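Local coordinates for PHD finger protein 14 (Danio rerio, PDB 7D86) that binds histone H3, preferentially the unmodified form, through its PHD and pre-PHD zinc fingers and represses PDGFRA expression, at residues 39-43 against 62-66; 80-84 against 94-98. All blocks are in the same frame, centred on the assembly; numbering follows the deposited sequence.

Overall arrangement
Contact 1 (39-43 against 62-66) lies in the first PHD finger and comes first along the chain; contact 2 (80-84 against 94-98) follows in the C2HC pre-PHD finger. Their centres are about 12 Å apart, and they touch. Tyr41, at the end of helix 38-41, makes two of the touches: its ring reaches 62-66 within contact 1, while Tyr41 CE1 lies 3.5 Å from Ile84 CD1 and Tyr41 CD1 3.8 Å from Val96 CG2. Cys64 CB comes within 4.1 Å of Ile84 CD1. The PHD finger thus packs against Ile84, just ahead of strand 85-87, and against Val96 at the start of helix 96-101, so two fingers of the histone H3-binding PZP module adjoin.

Contact 1: 39-43 against 62-66; sequences GCYGV and WFCDA. With ZN (zinc ion), chain F; ZN (zinc ion), chain E.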
loop_
_atom_site.group_PDB
_atom_site.type_symbol
_atom_site.label_atom_id
_atom_site.label_comp_id
_atom_site.label_asym_id
_atom_site.label_seq_id
_atom_site.Cartn_x
_atom_site.Cartn_y
_atom_site.Cartn_z
ATOM N N GLY A 39 -5.920 6.303 11.125
ATOM C CA GLY A 39 -5.941 7.300 10.069
ATOM C C GLY A 39 -5.512 6.780 8.716
ATOM O O GLY A 39 -5.818 7.409 7.700
ATOM N N CYS A 40 -4.823 5.643 8.670
ATOM C CA CYS A 40 -4.459 5.041 7.394
ATOM C C CYS A 40 -5.506 4.065 6.871
ATOM O O CYS A 40 -5.340 3.542 5.764
ATOM C CB CYS A 40 -3.105 4.332 7.506
ATOM S SG CYS A 40 -1.698 5.449 7.722
ATOM N N TYR A 41 -6.584 3.816 7.624
ATOM C CA TYR A 41 -7.606 2.861 7.215
ATOM C C TYR A 41 -9.008 3.452 7.188
ATOM O O TYR A 41 -9.973 2.714 6.951
ATOM C CB TYR A 41 -7.593 1.638 8.145
ATOM C CG TYR A 41 -8.189 0.381 7.545
ATOM C CD1 TYR A 41 -7.705 -0.132 6.352
ATOM C CD2 TYR A 41 -9.214 -0.313 8.192
ATOM C CE1 TYR A 41 -8.225 -1.278 5.801
ATOM C CE2 TYR A 41 -9.751 -1.467 7.646
ATOM C CZ TYR A 41 -9.250 -1.948 6.454
ATOM O OH TYR A 41 -9.767 -3.097 5.907
ATOM N N GLY A 42 -9.156 4.754 7.420
ATOM C CA GLY A 42 -10.466 5.363 7.499
ATOM C C GLY A 42 -11.149 5.237 8.841
ATOM O O GLY A 42 -12.325 5.595 8.951
ATOM N N VAL A 43 -10.454 4.735 9.860
ATOM C CA VAL A 43 -11.025 4.595 11.192
ATOM C C VAL A 43 -10.588 5.758 12.074
ATOM O O VAL A 43 -11.351 6.696 12.308
ATOM C CB VAL A 43 -10.628 3.245 11.830
ATOM C CG1 VAL A 43 -11.213 3.116 13.231
ATOM C CG2 VAL A 43 -11.078 2.089 10.949
ATOM N N TRP A 62 -11.819 -6.030 16.957
ATOM C CA TRP A 62 -11.932 -5.307 15.696
ATOM C C TRP A 62 -11.447 -6.187 14.554
ATOM O O TRP A 62 -10.402 -6.835 14.664
ATOM C CB TRP A 62 -11.131 -4.000 15.728
ATOM C CG TRP A 62 -11.176 -3.242 14.433
ATOM C CD1 TRP A 62 -12.189 -2.447 13.985
ATOM C CD2 TRP A 62 -10.161 -3.210 13.423
ATOM N NE1 TRP A 62 -11.873 -1.924 12.756
ATOM C CE2 TRP A 62 -10.632 -2.374 12.387
ATOM C CE3 TRP A 62 -8.903 -3.807 13.292
ATOM C CZ2 TRP A 62 -9.888 -2.117 11.234
ATOM C CZ3 TRP A 62 -8.162 -3.551 12.143
ATOM C CH2 TRP A 62 -8.658 -2.710 11.132
ATOM N N PHE A 63 -12.208 -6.208 13.465
ATOM C CA PHE A 63 -11.849 -6.953 12.268
ATOM C C PHE A 63 -11.549 -5.985 11.134
ATOM O O PHE A 63 -12.209 -4.949 11.000
ATOM C CB PHE A 63 -12.969 -7.900 11.829
ATOM C CG PHE A 63 -13.080 -9.145 12.653
ATOM C CD1 PHE A 63 -12.258 -9.353 13.747
ATOM C CD2 PHE A 63 -14.009 -10.118 12.323
ATOM C CE1 PHE A 63 -12.373 -10.511 14.506
ATOM C CE2 PHE A 63 -14.127 -11.274 13.076
ATOM C CZ PHE A 63 -13.305 -11.470 14.166
ATOM N N CYS A 64 -10.558 -6.328 10.319
ATOM C CA CYS A 64 -10.369 -5.598 9.079
ATOM C C CYS A 64 -11.512 -5.923 8.117
ATOM O O CYS A 64 -12.291 -6.864 8.318
ATOM C CB CYS A 64 -9.013 -5.929 8.453
ATOM S SG CYS A 64 -8.920 -7.533 7.619
ATOM N N ASP A 65 -11.618 -5.121 7.057
ATOM C CA ASP A 65 -12.733 -5.269 6.131
ATOM C C ASP A 65 -12.733 -6.634 5.458
ATOM O O ASP A 65 -13.800 -7.212 5.238
ATOM C CB ASP A 65 -12.695 -4.161 5.079
ATOM C CG ASP A 65 -13.059 -2.804 5.650
ATOM O OD1 ASP A 65 -13.301 -2.711 6.873
ATOM O OD2 ASP A 65 -13.113 -1.833 4.870
ATOM N N ALA A 66 -11.557 -7.167 5.127
ATOM C CA ALA A 66 -11.514 -8.481 4.494
ATOM C C ALA A 66 -12.038 -9.558 5.437
ATOM O O ALA A 66 -12.840 -10.411 5.036
ATOM C CB ALA A 66 -10.089 -8.800 4.044
HETATM ZN ZN ZN F . -8.112 -9.198 9.238
HETATM ZN ZN ZN E . 0.003 4.313 8.817
#
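This is the inside of a PHD finger, where the residues just after a ligand of one zinc meet the residues around a ligand of the other. Cys40 SG binds the zinc of chain E at 2.3 Å, with Cys12, Cys15 and His37 completing that site; Cys64 SG binds the zinc of chain F at 2.5 Å, together with Cys29, Cys32 and Cys67. The alternation of ligand pairs between two sites is the cross-brace arrangement of PHD fingers.

Tyr41 reaches across from the first site's segment to 62-66. The one hydrogen bond across the segments runs from Asp65 N to Tyr41 OH, 3.0 Å long and nearly straight at 160°. The same hydroxyl is hydrogen-bonded to Phe85 O of the following finger, and Lys86 of that finger pairs with both Asp65, as a salt bridge, and Tyr41 O. Cys64 sits at the N-cap of helix 65-68, so this cysteine both holds zinc and caps the helix start.

Apolar contact comes mostly from the aromatic pair. Tyr41 CD2 approaches the edge of the indole at Trp62 CZ2, 3.6 Å away; the ring planes stand at 86° with centroids 5.7 Å apart. Both rings also touch Val36 on strand 35-37. Val43 is a looser neighbour, with CG2 at 4.4 Å from Trp62 CZ2.

Gly42 turns the chain out of helix 38-41 with positive phi (83°), a conformation in which a CB would jam against the carbonyl O of Tyr41. Beside the hydrogen bond, Tyr41 OH also packs 3.2 Å from Asp65 CB.

Contact 2: 80-84 against 94-98; sequences SQDGI and VHVVC. With ZN (zinc ion), chain C.
The shortest polar link is from His95 NE2 to the carbonyl Asp82 O, 2.6 Å with an angle of 135° at the hydrogen. His95 ND1 binds zinc at 2.0 Å, so one imidazole joins the metal to the 80-84 loop; its chi1 is m (-69°) and chi2 109°. Cys98 SG (chi1 m) is a second ligand at 2.3 Å, and Cys75 and Cys78 complete the C2HC pre-PHD site.

The second direct bond runs from Val96 N to Ile84 O, 3.1 Å at 159°. Ile84 O also receives a CA-H...O contact from His95 CA (3.4 Å), and a water donates to Ile84 O (2.9 Å) while accepting from Val97 N (3.0 Å). The closest CA atoms are those of Ile84 and His95, 5.7 Å apart.

The loop begins with an ST turn, Asp82 N donating to Ser80 OG at 3.1 Å with Ser80 chi1 t. Ser80 O faces the imidazole edge, 3.0 Å from His95 CE1. Gly83 has phi/psi 83/-170, and an ideal CB there would sit only 3.2 Å from His95 CD2. Ile84 is extended (-118/145). In 94-98, Val94 and His95 are extended, His95 is the N-cap, and Val96 to Cys98 are helical, a strand-to-helix turn supplying the last two ligands.

Packing across the segments centres on Ile84 CG2 and Val96 CG2, 4.0 Å apart, with chi1 t for both. Around this pair, the 80-84 loop leads into strand 85-87 of the antiparallel hairpin with 93-95; Ile84 and Val96 meet Tyr41 of helix 38-41, while Ser80, His95 and Val97 touch Thr160 of helix 159-164.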
loop_
_atom_site.group_PDB
_atom_site.type_symbol
_atom_site.label_atom_id
_atom_site.label_comp_id
_atom_site.label_asym_id
_atom_site.label_seq_id
_atom_site.Cartn_x
_atom_site.Cartn_y
_atom_site.Cartn_z
ATOM N N SER A 80 0.699 -9.301 -4.281
ATOM C CA SER A 80 0.865 -9.547 -2.855
ATOM C C SER A 80 -0.462 -9.908 -2.205
ATOM O O SER A 80 -1.495 -9.296 -2.481
ATOM C CB SER A 80 1.448 -8.316 -2.170
ATOM O OG SER A 80 1.414 -8.463 -0.761
ATOM N N GLN A 81 -0.431 -10.906 -1.325
ATOM C CA GLN A 81 -1.591 -11.223 -0.504
ATOM C C GLN A 81 -1.405 -10.803 0.946
ATOM O O GLN A 81 -2.280 -11.067 1.774
ATOM C CB GLN A 81 -1.918 -12.713 -0.601
ATOM C CG GLN A 81 -2.421 -13.098 -1.985
ATOM C CD GLN A 81 -2.685 -14.579 -2.132
ATOM O OE1 GLN A 81 -2.442 -15.361 -1.213
ATOM N NE2 GLN A 81 -3.187 -14.975 -3.297
ATOM N N ASP A 82 -0.303 -10.136 1.266
ATOM C CA ASP A 82 -0.121 -9.553 2.582
ATOM C C ASP A 82 -0.727 -8.149 2.627
ATOM O O ASP A 82 -1.268 -7.638 1.640
ATOM C CB ASP A 82 1.361 -9.533 2.941
ATOM C CG ASP A 82 1.979 -10.917 2.923
ATOM O OD1 ASP A 82 1.318 -11.870 3.382
ATOM O OD2 ASP A 82 3.122 -11.055 2.440
ATOM N N GLY A 83 -0.645 -7.518 3.794
ATOM C CA GLY A 83 -1.131 -6.162 3.928
ATOM C C GLY A 83 -2.631 -6.102 4.158
ATOM O O GLY A 83 -3.299 -7.107 4.408
ATOM N N ILE A 84 -3.165 -4.890 4.074
ATOM C CA ILE A 84 -4.554 -4.658 4.431
ATOM C C ILE A 84 -5.307 -4.164 3.199
ATOM O O ILE A 84 -4.754 -3.466 2.340
ATOM C CB ILE A 84 -4.662 -3.688 5.633
ATOM C CG1 ILE A 84 -5.966 -3.935 6.395
ATOM C CG2 ILE A 84 -4.558 -2.232 5.206
ATOM C CD1 ILE A 84 -6.030 -3.232 7.722
ATOM N N VAL A 94 -8.605 -4.358 -3.163
ATOM C CA VAL A 94 -7.306 -3.756 -3.439
ATOM C C VAL A 94 -6.632 -3.399 -2.118
ATOM O O VAL A 94 -7.296 -3.095 -1.125
ATOM C CB VAL A 94 -7.430 -2.501 -4.342
ATOM C CG1 VAL A 94 -7.907 -2.887 -5.737
ATOM C CG2 VAL A 94 -8.369 -1.482 -3.720
ATOM N N HIS A 95 -5.296 -3.415 -2.115
ATOM C CA HIS A 95 -4.562 -2.870 -0.977
ATOM C C HIS A 95 -4.883 -1.394 -0.793
ATOM O O HIS A 95 -5.020 -0.637 -1.763
ATOM C CB HIS A 95 -3.045 -3.019 -1.162
ATOM C CG HIS A 95 -2.556 -4.423 -1.107
ATOM N ND1 HIS A 95 -2.101 -5.092 -2.221
ATOM C CD2 HIS A 95 -2.458 -5.297 -0.075
ATOM C CE1 HIS A 95 -1.748 -6.318 -1.882
ATOM N NE2 HIS A 95 -1.950 -6.467 -0.585
ATOM N N VAL A 96 -4.985 -0.972 0.468
ATOM C CA VAL A 96 -4.998 0.459 0.754
ATOM C C VAL A 96 -3.769 1.125 0.141
ATOM O O VAL A 96 -3.864 2.192 -0.477
ATOM C CB VAL A 96 -5.076 0.705 2.273
ATOM C CG1 VAL A 96 -4.763 2.157 2.588
ATOM C CG2 VAL A 96 -6.450 0.303 2.816
ATOM N N VAL A 97 -2.602 0.498 0.276
ATOM C CA VAL A 97 -1.385 1.139 -0.225
ATOM C C VAL A 97 -1.410 1.225 -1.749
ATOM O O VAL A 97 -0.999 2.235 -2.332
ATOM C CB VAL A 97 -0.131 0.411 0.307
ATOM C CG1 VAL A 97 0.081 -0.926 -0.381
ATOM C CG2 VAL A 97 1.090 1.296 0.160
ATOM N N CYS A 98 -1.936 0.202 -2.425
ATOM C CA CYS A 98 -2.014 0.284 -3.884
ATOM C C CYS A 98 -2.958 1.400 -4.312
ATOM O O CYS A 98 -2.710 2.093 -5.312
ATOM C CB CYS A 98 -2.448 -1.061 -4.474
ATOM S SG CYS A 98 -1.152 -2.340 -4.401
HETATM ZN ZN ZN C . -2.063 -4.479 -4.129
HETATM O O HOH W 1 -2.299 -1.892 2.060
#